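Local coordinates for hypothetical protein (Pseudomonas aeruginosa, PDB 4F98), which is of unknown function but belongs to the DUF2790 family and assembles with a second copy of itself, at residues Val41-Val46 and Ile57-Trp62. Numbering follows the deposited sequence.
Sequences VPVTVV and IRFLEW
F59 carries CG between its backbone N and carbonyl carbon (chi1 54°), and V43 places CG1 in the same way (chi1 52°), which brings the methyl over one face of the F59 ring. This CH-pi contact puts V43 CG1 3.6 Å from the ring centroid, shifted toward the rim at F59 CE2. V45 CG2 arrives instead at the ring edge, 3.8 Å from F59 CZ. Around the corner of V43, the E61 side chain, extended beyond CG, crosses it at about a right angle, with E61 CD 3.6 Å from V43 CB. The buried carboxylate is held from outside the pair: OE1 forms a salt bridge with R31 and OE2 a hydrogen bond with N34. T44 and R58 project side by side from the opposite face; in the R58 conformer described, CD lies 3.3 Å from T44 OG1, a contact that may not hold in the second conformer. Six backbone hydrogen bonds join the hydrogen-bonded antiparallel pairs V41–E61, V43–F59 and V45–I57. That from V43 N to F59 O, 2.9 Å long, reaches its acceptor tilted 34° from the carbonyl plane. This beta hairpin forms two strands of a three-stranded antiparallel sheet. Y17 meets the F59 ring edge-to-face, and W62 of the second subunit packs on V45, I57 and F59. Strand 40-48 is central, flanked by strand 27-31 and, across this contact, by strand 54-62.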
ATOM      1  N   VAL A  41      -4.225   0.758   6.891  1.00  9.07           N
ATOM      2  CA  VAL A  41      -4.402   2.164   7.224  1.00  9.59           C
ATOM      3  C   VAL A  41      -4.841   2.928   5.978  1.00  8.25           C
ATOM      4  O   VAL A  41      -4.581   2.496   4.861  1.00  9.54           O
ATOM      5  CB  VAL A  41      -3.086   2.773   7.819  1.00  9.77           C
ATOM      6  CG1 VAL A  41      -2.699   2.119   9.169  1.00 11.58           C
ATOM      7  CG2 VAL A  41      -1.932   2.716   6.808  1.00 10.39           C
ATOM      8  N   PRO A  42      -5.479   4.096   6.156  1.00  9.08           N
ATOM      9  CA  PRO A  42      -5.820   4.912   5.003  1.00  9.03           C
ATOM     10  C   PRO A  42      -4.619   5.619   4.399  1.00  8.04           C
ATOM     11  O   PRO A  42      -3.627   5.917   5.072  1.00  9.25           O
ATOM     12  CB  PRO A  42      -6.837   5.929   5.559  1.00 10.34           C
ATOM     13  CG  PRO A  42      -6.495   6.031   6.961  1.00 13.42           C
ATOM     14  CD  PRO A  42      -6.036   4.663   7.398  1.00 10.26           C
ATOM     15  N   VAL A  43      -4.709   5.827   3.096  1.00  8.62           N
ATOM     16  CA  VAL A  43      -3.697   6.538   2.329  1.00  8.80           C
ATOM     17  C   VAL A  43      -4.377   7.400   1.279  1.00  8.76           C
ATOM     18  O   VAL A  43      -5.355   6.986   0.644  1.00  9.74           O
ATOM     19  CB  VAL A  43      -2.689   5.543   1.669  1.00  8.91           C
ATOM     20  CG1 VAL A  43      -3.387   4.453   0.873  1.00  9.18           C
ATOM     21  CG2 VAL A  43      -1.655   6.283   0.816  1.00 10.33           C
ATOM     22  N   THR A  44      -3.851   8.613   1.134  1.00  8.87           N
ATOM     23  CA  THR A  44      -4.242   9.525   0.082  1.00  8.32           C
ATOM     24  C   THR A  44      -3.053   9.751  -0.829  1.00  8.31           C
ATOM     25  O   THR A  44      -1.944   9.983  -0.347  1.00  9.44           O
ATOM     26  CB  THR A  44      -4.715  10.845   0.661  1.00  9.96           C
ATOM     27  OG1 THR A  44      -5.804  10.571   1.547  1.00 11.12           O
ATOM     28  CG2 THR A  44      -5.163  11.807  -0.440  1.00 11.24           C
ATOM     29  N   VAL A  45      -3.289   9.673  -2.124  1.00  8.58           N
ATOM     30  CA  VAL A  45      -2.310   9.945  -3.158  1.00  8.90           C
ATOM     31  C   VAL A  45      -2.803  11.071  -4.061  1.00  8.74           C
ATOM     32  O   VAL A  45      -3.972  11.101  -4.427  1.00  9.74           O
ATOM     33  CB  VAL A  45      -1.996   8.681  -3.995  1.00  8.40           C
ATOM     34  CG1 VAL A  45      -1.161   9.027  -5.248  1.00 10.62           C
ATOM     35  CG2 VAL A  45      -1.296   7.634  -3.128  1.00  9.70           C
ATOM     36  N   VAL A  46      -1.917  12.023  -4.377  1.00  8.75           N
ATOM     37  CA  VAL A  46      -2.124  12.938  -5.490  1.00  8.88           C
ATOM     38  C   VAL A  46      -1.075  12.611  -6.538  1.00  8.84           C
ATOM     39  O   VAL A  46       0.117  12.603  -6.240  1.00  9.80           O
ATOM     40  CB  VAL A  46      -2.071  14.409  -5.090  1.00  9.52           C
ATOM     41  CG1 VAL A  46      -2.266  15.333  -6.327  1.00 10.76           C
ATOM     42  CG2 VAL A  46      -3.097  14.675  -3.978  1.00 11.11           C
ATOM     43  N   ILE A  57      -6.795  10.500  -4.952  1.00  8.58           N
ATOM     44  CA  ILE A  57      -7.448   9.213  -4.654  1.00  8.29           C
ATOM     45  C   ILE A  57      -7.175   8.862  -3.194  1.00  8.58           C
ATOM     46  O   ILE A  57      -6.137   9.241  -2.644  1.00  9.80           O
ATOM     47  CB  ILE A  57      -7.004   8.102  -5.618  1.00  9.38           C
ATOM     48  CG1 ILE A  57      -5.476   7.993  -5.677  1.00  9.91           C
ATOM     49  CG2 ILE A  57      -7.592   8.359  -7.024  1.00 11.41           C
ATOM     50  CD1 ILE A  57      -4.949   6.764  -6.418  1.00 12.28           C
ATOM     51  N   ARG A  58      -8.132   8.210  -2.553  1.00  8.98           N
ATOM     52  CA  ARG A  58      -7.971   7.769  -1.178  0.50  8.93           C
ATOM     53  C   ARG A  58      -8.476   6.344  -1.032  1.00  9.07           C
ATOM     54  O   ARG A  58      -9.526   5.978  -1.570  1.00 10.67           O
ATOM     55  CB  ARG A  58      -8.630   8.723  -0.184  0.50  9.08           C
ATOM     56  CG  ARG A  58      -8.310   8.414   1.281  0.50  8.10           C
ATOM     57  CD  ARG A  58      -8.842   9.449   2.266  0.50  8.83           C
ATOM     58  NE  ARG A  58     -10.238   9.775   2.014  0.50 12.54           N
ATOM     59  CZ  ARG A  58     -10.675  10.971   1.611  0.50 10.64           C
ATOM     60  NH1 ARG A  58      -9.827  11.998   1.400  0.50 12.03           N
ATOM     61  NH2 ARG A  58     -11.968  11.121   1.405  0.50 10.24           N
ATOM     62  N   PHE A  59      -7.686   5.538  -0.328  1.00  8.52           N
ATOM     63  CA  PHE A  59      -7.889   4.094  -0.313  1.00  8.54           C
ATOM     64  C   PHE A  59      -7.162   3.532   0.918  1.00  8.51           C
ATOM     65  O   PHE A  59      -6.869   4.299   1.851  1.00 10.02           O
ATOM     66  CB  PHE A  59      -7.453   3.488  -1.680  1.00  9.37           C
ATOM     67  CG  PHE A  59      -6.047   3.849  -2.097  1.00  8.68           C
ATOM     68  CD1 PHE A  59      -5.766   5.070  -2.687  1.00 10.96           C
ATOM     69  CD2 PHE A  59      -5.013   2.946  -1.944  1.00  9.12           C
ATOM     70  CE1 PHE A  59      -4.473   5.414  -3.049  1.00 10.59           C
ATOM     71  CE2 PHE A  59      -3.717   3.273  -2.323  1.00 10.51           C
ATOM     72  CZ  PHE A  59      -3.451   4.524  -2.892  1.00 11.30           C
ATOM     73  N   LEU A  60      -6.908   2.230   0.940  1.00  8.95           N
ATOM     74  CA  LEU A  60      -6.265   1.567   2.074  1.00  9.63           C
ATOM     75  C   LEU A  60      -4.975   0.921   1.627  1.00  9.53           C
ATOM     76  O   LEU A  60      -4.847   0.477   0.480  1.00  9.71           O
ATOM     77  CB  LEU A  60      -7.171   0.463   2.634  1.00 11.04           C
ATOM     78  CG  LEU A  60      -8.521   0.916   3.174  1.00 13.22           C
ATOM     79  CD1 LEU A  60      -9.392  -0.324   3.427  1.00 17.57           C
ATOM     80  CD2 LEU A  60      -8.352   1.792   4.428  1.00 14.87           C
ATOM     81  N   GLU A  61      -4.014   0.861   2.548  1.00  8.80           N
ATOM     82  CA  GLU A  61      -2.754   0.172   2.311  1.00  7.72           C
ATOM     83  C   GLU A  61      -2.228  -0.396   3.615  1.00  8.45           C
ATOM     84  O   GLU A  61      -2.729  -0.069   4.693  1.00 10.30           O
ATOM     85  CB  GLU A  61      -1.746   1.125   1.695  1.00  8.32           C
ATOM     86  CG  GLU A  61      -1.209   2.176   2.662  1.00  9.07           C
ATOM     87  CD  GLU A  61      -0.146   3.083   2.049  1.00  9.34           C
ATOM     88  OE1 GLU A  61       0.179   2.964   0.844  1.00 10.54           O
ATOM     89  OE2 GLU A  61       0.388   3.951   2.775  1.00 10.52           O
ATOM     90  N   TRP A  62      -1.203  -1.218   3.515  1.00  8.26           N
ATOM     91  CA  TRP A  62      -0.510  -1.697   4.700  1.00  7.77           C
ATOM     92  C   TRP A  62       0.558  -0.668   5.099  1.00  8.72           C
ATOM     93  O   TRP A  62       1.268  -0.137   4.248  1.00  9.20           O
ATOM     94  CB  TRP A  62       0.125  -3.041   4.446  1.00  9.18           C
ATOM     95  CG  TRP A  62      -0.878  -4.125   4.268  1.00  8.87           C
ATOM     96  CD1 TRP A  62      -1.747  -4.287   3.229  1.00 11.01           C
ATOM     97  CD2 TRP A  62      -1.165  -5.194   5.191  1.00  9.07           C
ATOM     98  NE1 TRP A  62      -2.512  -5.402   3.413  1.00 11.18           N
ATOM     99  CE2 TRP A  62      -2.189  -5.972   4.611  1.00 10.11           C
ATOM    100  CE3 TRP A  62      -0.641  -5.578   6.432  1.00 10.69           C
ATOM    101  CZ2 TRP A  62      -2.710  -7.111   5.235  1.00 12.79           C
ATOM    102  CZ3 TRP A  62      -1.166  -6.715   7.055  1.00 13.73           C
ATOM    103  CH2 TRP A  62      -2.187  -7.461   6.450  1.00 12.93           C
TER